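PDB 7MQ5: universal stress protein from Pseudomonas aeruginosa UCBPP-PA14, which is of unknown function but belongs to the universal stress protein family, whose members commonly help bacteria survive stress and in some cases bind ATP. Local coordinates for residues 143-147 against 148-152. Numbering follows the deposited sequence.
Sequences VGNND and GEHRS
D147 OD1 takes two hydrogen bonds from H150: the backbone N gives the capping bond of the N-cap of helix 148-167, and ring ND1 adds a His-carboxylate bond. The helix follows strand 136-141 in the alpha/beta fold of the universal stress protein family. H150 N lies 2.9 Å from D147 OD1 and meets it nearly along the C-O axis, while H150 ND1, 3.1 Å from the same D147 OD1, reaches it from above the carboxylate plane. Aspartate suits the cap because its short side chain, with CG set between backbone N and carbonyl carbon (chi1 72°), folds back over the first turn. The ND1 bond, with D147 OD1 close to the imidazole plane, and the N145 amide over one face together restrict the rotation of the ring. That amide stacks at 29° to the imidazole, with N145 ND2 3.2 Å from H150 CE1. It is held by an Asx turn, D147 N donating to N145 OD1 at 3.0 Å, so asparagine serves both backbone and ring. On the helix, R151 N closes the first turn on D147 O at 2.8 Å. The long R151 side chain bends at chi3 and turns back toward the loop. There R151 NH1 donates to N146 O at 2.6 Å, in the carbonyl plane, but the short bond is clearly bent (N-H...O 136°), with N146 O tilted out of the guanidinium plane.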
loop_
_atom_site.group_PDB
_atom_site.type_symbol
_atom_site.label_atom_id
_atom_site.label_comp_id
_atom_site.label_asym_id
_atom_site.label_seq_id
_atom_site.Cartn_x
_atom_site.Cartn_y
_atom_site.Cartn_z
ATOM N N VAL A 143 -15.311 -5.266 9.576
ATOM C CA VAL A 143 -16.166 -6.477 9.397
ATOM C C VAL A 143 -17.654 -6.119 9.573
ATOM O O VAL A 143 -18.489 -6.912 9.126
ATOM C CB VAL A 143 -15.723 -7.615 10.341
ATOM C CG1 VAL A 143 -14.239 -7.929 10.187
ATOM C CG2 VAL A 143 -16.055 -7.327 11.794
ATOM N N GLY A 144 -17.964 -4.944 10.137
ATOM C CA GLY A 144 -19.358 -4.503 10.329
ATOM C C GLY A 144 -20.056 -4.111 9.032
ATOM O O GLY A 144 -21.241 -3.761 9.112
ATOM N N ASN A 145 -19.366 -4.148 7.882
ATOM C CA ASN A 145 -20.016 -3.782 6.590
ATOM C C ASN A 145 -19.702 -4.855 5.540
ATOM O O ASN A 145 -18.503 -5.045 5.249
ATOM C CB ASN A 145 -19.582 -2.394 6.111
ATOM C CG ASN A 145 -20.341 -1.911 4.892
ATOM O OD1 ASN A 145 -20.785 -2.709 4.064
ATOM N ND2 ASN A 145 -20.479 -0.603 4.758
ATOM N N ASN A 146 -20.738 -5.514 5.001
ATOM C CA ASN A 146 -20.531 -6.585 3.987
ATOM C C ASN A 146 -21.320 -6.288 2.702
ATOM O O ASN A 146 -21.721 -7.267 2.046
ATOM C CB ASN A 146 -20.870 -7.979 4.534
ATOM C CG ASN A 146 -22.348 -8.197 4.787
ATOM O OD1 ASN A 146 -23.106 -7.244 4.965
ATOM N ND2 ASN A 146 -22.764 -9.454 4.811
ATOM N N ASP A 147 -21.498 -5.009 2.331
ATOM C CA ASP A 147 -22.171 -4.701 1.036
ATOM C C ASP A 147 -21.181 -5.079 -0.072
ATOM O O ASP A 147 -20.006 -5.329 0.255
ATOM C CB ASP A 147 -22.709 -3.266 0.968
ATOM C CG ASP A 147 -21.677 -2.158 0.825
ATOM O OD1 ASP A 147 -20.534 -2.452 0.408
ATOM O OD2 ASP A 147 -22.035 -0.991 1.117
ATOM N N GLY A 148 -21.644 -5.158 -1.317
ATOM C CA GLY A 148 -20.787 -5.602 -2.434
ATOM C C GLY A 148 -19.466 -4.855 -2.508
ATOM O O GLY A 148 -18.415 -5.499 -2.740
ATOM N N GLU A 149 -19.504 -3.540 -2.288
ATOM C CA GLU A 149 -18.288 -2.691 -2.396
ATOM C C GLU A 149 -17.303 -3.005 -1.260
ATOM O O GLU A 149 -16.083 -3.116 -1.539
ATOM C CB GLU A 149 -18.699 -1.221 -2.423
ATOM C CG GLU A 149 -19.679 -0.927 -3.544
ATOM C CD GLU A 149 -19.973 0.533 -3.837
ATOM O OE1 GLU A 149 -19.268 1.409 -3.292
ATOM O OE2 GLU A 149 -20.908 0.787 -4.623
ATOM N N HIS A 150 -17.789 -3.150 -0.026
ATOM C CA HIS A 150 -16.854 -3.455 1.092
ATOM C C HIS A 150 -16.380 -4.909 0.980
ATOM O O HIS A 150 -15.202 -5.158 1.264
ATOM C CB HIS A 150 -17.463 -3.095 2.451
ATOM C CG HIS A 150 -17.536 -1.624 2.687
ATOM N ND1 HIS A 150 -18.563 -0.850 2.196
ATOM C CD2 HIS A 150 -16.703 -0.784 3.338
ATOM C CE1 HIS A 150 -18.369 0.408 2.548
ATOM N NE2 HIS A 150 -17.234 0.475 3.249
ATOM N N ARG A 151 -17.243 -5.835 0.552
ATOM C CA ARG A 151 -16.793 -7.250 0.420
ATOM C C ARG A 151 -15.598 -7.328 -0.538
ATOM O O ARG A 151 -14.609 -7.988 -0.201
ATOM C CB ARG A 151 -17.914 -8.178 -0.072
ATOM C CG ARG A 151 -18.990 -8.471 0.963
ATOM C CD ARG A 151 -19.846 -9.675 0.593
ATOM N NE ARG A 151 -20.422 -9.593 -0.748
ATOM C CZ ARG A 151 -21.598 -9.044 -1.059
ATOM N NH1 ARG A 151 -22.364 -8.497 -0.129
ATOM N NH2 ARG A 151 -22.002 -9.043 -2.318
ATOM N N SER A 152 -15.703 -6.656 -1.685
ATOM C CA SER A 152 -14.635 -6.651 -2.715
ATOM C C SER A 152 -13.361 -6.008 -2.158
ATOM O O SER A 152 -12.284 -6.605 -2.294
ATOM C CB SER A 152 -15.100 -5.931 -3.956
ATOM O OG SER A 152 -14.037 -5.774 -4.880
#